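Local coordinates for protein neurotoxin (Clostridium botulinum, PDB 2QN0) that is the zinc protease light chain of botulinum neurotoxin serotype C1, which probably cleaves neuronal SNARE proteins of two kinds and so blocks transmitter release, at residues V138-G143 with V147-I152. Residues are numbered along the deposited sequence; the frame is centred on the assembly and turned at random.
Sequences VKTRQG and VKTGSI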
ATOM      1  N   VAL A 138       1.690  -8.360 -20.523  1.00 21.73           N
ATOM      2  CA  VAL A 138       0.458  -7.798 -21.059  1.00 22.14           C
ATOM      3  C   VAL A 138       0.010  -8.869 -22.054  1.00 23.99           C
ATOM      4  O   VAL A 138       0.787  -9.279 -22.917  1.00 23.57           O
ATOM      5  CB  VAL A 138       0.709  -6.472 -21.803  1.00 22.19           C
ATOM      6  CG1 VAL A 138      -0.590  -5.957 -22.414  1.00 21.65           C
ATOM      7  CG2 VAL A 138       1.277  -5.441 -20.843  1.00 20.14           C
ATOM      8  N   LYS A 139      -1.225  -9.341 -21.913  1.00 25.02           N
ATOM      9  CA  LYS A 139      -1.748 -10.375 -22.801  1.00 28.23           C
ATOM     10  C   LYS A 139      -2.986  -9.896 -23.547  1.00 29.81           C
ATOM     11  O   LYS A 139      -3.712  -9.019 -23.077  1.00 27.42           O
ATOM     12  CB  LYS A 139      -2.131 -11.627 -22.005  1.00 29.94           C
ATOM     13  CG  LYS A 139      -1.028 -12.229 -21.146  1.00 34.36           C
ATOM     14  CD  LYS A 139      -0.012 -12.981 -21.970  1.00 38.30           C
ATOM     15  CE  LYS A 139       0.977 -13.726 -21.082  1.00 39.80           C
ATOM     16  NZ  LYS A 139       0.324 -14.798 -20.277  1.00 40.53           N
ATOM     17  N   THR A 140      -3.219 -10.490 -24.712  1.00 32.27           N
ATOM     18  CA  THR A 140      -4.383 -10.173 -25.528  1.00 36.48           C
ATOM     19  C   THR A 140      -4.949 -11.515 -25.973  1.00 40.35           C
ATOM     20  O   THR A 140      -4.212 -12.494 -26.095  1.00 37.91           O
ATOM     21  CB  THR A 140      -4.006  -9.346 -26.767  1.00 36.48           C
ATOM     22  OG1 THR A 140      -3.115 -10.103 -27.596  1.00 38.59           O
ATOM     23  CG2 THR A 140      -3.330  -8.048 -26.354  1.00 37.63           C
ATOM     24  N   ARG A 141      -6.253 -11.578 -26.205  1.00 45.72           N
ATOM     25  CA  ARG A 141      -6.840 -12.840 -26.618  1.00 52.51           C
ATOM     26  C   ARG A 141      -7.052 -12.924 -28.123  1.00 56.27           C
ATOM     27  O   ARG A 141      -7.321 -11.926 -28.791  1.00 56.52           O
ATOM     28  CB  ARG A 141      -8.171 -13.082 -25.896  1.00 54.17           C
ATOM     29  CG  ARG A 141      -9.303 -12.169 -26.325  1.00 57.13           C
ATOM     30  CD  ARG A 141     -10.639 -12.665 -25.784  1.00 59.28           C
ATOM     31  NE  ARG A 141     -10.803 -12.433 -24.350  1.00 61.33           N
ATOM     32  CZ  ARG A 141     -10.988 -11.235 -23.803  1.00 62.63           C
ATOM     33  NH1 ARG A 141     -11.132 -11.120 -22.489  1.00 63.16           N
ATOM     34  NH2 ARG A 141     -11.032 -10.151 -24.568  1.00 62.84           N
ATOM     35  N   GLN A 142      -6.901 -14.135 -28.641  1.00 60.92           N
ATOM     36  CA  GLN A 142      -7.093 -14.437 -30.052  1.00 65.66           C
ATOM     37  C   GLN A 142      -7.345 -15.931 -30.117  1.00 66.26           C
ATOM     38  O   GLN A 142      -6.440 -16.738 -29.899  1.00 66.23           O
ATOM     39  CB  GLN A 142      -5.862 -14.054 -30.875  1.00 69.27           C
ATOM     40  CG  GLN A 142      -5.960 -12.666 -31.496  1.00 75.19           C
ATOM     41  CD  GLN A 142      -7.200 -12.504 -32.364  1.00 78.05           C
ATOM     42  OE1 GLN A 142      -7.399 -13.244 -33.328  1.00 79.92           O
ATOM     43  NE2 GLN A 142      -8.041 -11.532 -32.021  1.00 80.14           N
ATOM     44  N   GLY A 143      -8.590 -16.288 -30.407  1.00 67.17           N
ATOM     45  CA  GLY A 143      -8.965 -17.686 -30.449  1.00 67.68           C
ATOM     46  C   GLY A 143      -9.427 -18.018 -29.046  1.00 67.64           C
ATOM     47  O   GLY A 143     -10.050 -17.186 -28.387  1.00 67.81           O
ATOM     48  N   VAL A 147      -2.188 -14.543 -25.573  1.00 33.96           N
ATOM     49  CA  VAL A 147      -0.803 -14.434 -26.006  1.00 32.07           C
ATOM     50  C   VAL A 147      -0.165 -13.143 -25.505  1.00 30.37           C
ATOM     51  O   VAL A 147      -0.788 -12.081 -25.514  1.00 29.29           O
ATOM     52  CB  VAL A 147      -0.689 -14.476 -27.549  1.00 31.63           C
ATOM     53  CG1 VAL A 147      -1.410 -13.285 -28.161  1.00 33.31           C
ATOM     54  CG2 VAL A 147       0.778 -14.479 -27.958  1.00 33.20           C
ATOM     55  N   LYS A 148       1.084 -13.245 -25.066  1.00 30.16           N
ATOM     56  CA  LYS A 148       1.810 -12.085 -24.572  1.00 29.55           C
ATOM     57  C   LYS A 148       2.137 -11.148 -25.726  1.00 30.50           C
ATOM     58  O   LYS A 148       2.585 -11.589 -26.785  1.00 31.50           O
ATOM     59  CB  LYS A 148       3.099 -12.532 -23.881  1.00 30.28           C
ATOM     60  CG  LYS A 148       3.981 -11.388 -23.411  1.00 30.12           C
ATOM     61  CD  LYS A 148       5.161 -11.906 -22.604  1.00 31.32           C
ATOM     62  CE  LYS A 148       6.091 -10.773 -22.193  1.00 31.78           C
ATOM     63  NZ  LYS A 148       7.189 -11.262 -21.317  1.00 33.02           N
ATOM     64  N   THR A 149       1.905  -9.856 -25.521  1.00 29.44           N
ATOM     65  CA  THR A 149       2.180  -8.858 -26.545  1.00 29.03           C
ATOM     66  C   THR A 149       3.224  -7.864 -26.059  1.00 28.90           C
ATOM     67  O   THR A 149       3.662  -6.989 -26.807  1.00 28.23           O
ATOM     68  CB  THR A 149       0.908  -8.083 -26.917  1.00 29.97           C
ATOM     69  OG1 THR A 149       0.383  -7.444 -25.747  1.00 31.22           O
ATOM     70  CG2 THR A 149      -0.139  -9.027 -27.490  1.00 30.48           C
ATOM     71  N   GLY A 150       3.613  -8.005 -24.797  1.00 27.34           N
ATOM     72  CA  GLY A 150       4.606  -7.117 -24.222  1.00 26.48           C
ATOM     73  C   GLY A 150       4.510  -7.121 -22.711  1.00 25.45           C
ATOM     74  O   GLY A 150       3.964  -8.051 -22.115  1.00 22.05           O
ATOM     75  N   SER A 151       5.045  -6.086 -22.079  1.00 25.07           N
ATOM     76  CA  SER A 151       4.982  -6.008 -20.628  1.00 24.72           C
ATOM     77  C   SER A 151       5.038  -4.570 -20.144  1.00 22.85           C
ATOM     78  O   SER A 151       5.376  -3.661 -20.903  1.00 22.44           O
ATOM     79  CB  SER A 151       6.122  -6.824 -20.006  1.00 27.61           C
ATOM     80  OG  SER A 151       7.379  -6.443 -20.528  1.00 32.53           O
ATOM     81  N   ILE A 152       4.659  -4.364 -18.887  1.00 19.75           N
ATOM     82  CA  ILE A 152       4.703  -3.039 -18.285  1.00 17.74           C
ATOM     83  C   ILE A 152       5.373  -3.174 -16.918  1.00 16.43           C
ATOM     84  O   ILE A 152       5.505  -4.277 -16.389  1.00 16.58           O
ATOM     85  CB  ILE A 152       3.294  -2.418 -18.100  1.00 18.43           C
ATOM     86  CG1 ILE A 152       2.424  -3.310 -17.215  1.00 16.79           C
ATOM     87  CG2 ILE A 152       2.642  -2.194 -19.462  1.00 20.90           C
ATOM     88  CD1 ILE A 152       1.143  -2.626 -16.742  1.00 18.39           C
TER
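With chi1 near +60° in both T140 and T149, each threonine sets OG1 between its own backbone N and carbonyl carbon and swings CG2 opposite the carbonyl carbon; the methyl of T149 thereby comes to lie 3.2 Å from T140 OG1 and also packs on T140 CG2. T140 and V147, which share a face with V138, lie side by side; V138 CG2 also meets I152 CG2 at 3.8 Å, with L22 of the adjoining strand 19-23 touching both. K139 bends at chi2 (-75°), which folds its chain across the other strand: CD is pressed to 3.3 Å from K148 CA, tighter than ordinary carbon contact, and CE rests on K148 CB. The two ammonium groups then part, K139 NZ to a salt bridge with D23 and K148 NZ to one with D137.

Backbone bonds define the antiparallel hairpin of strands 136-141 and 146-152. T140 and V147 form a hydrogen-bonded pair, donating to each other's carbonyls, V147 N to T140 O at 2.9 Å. V138 N reaches G150 O at 2.8 Å, whereas V138 O receives T149 N at 2.9 Å. Taking these two bonds from successive residues shifts the register by one, a beta bulge at T149-G150. Four near-linear amide bonds (N-H...O 160-173°) thus join the outermost strand, 146-152, to 136-141 at the protein surface, while the lysine chains touch through carbon on one face and send their charges to separate aspartates, and methyl groups and a threonine hydroxyl pack around V138, T140 and V147.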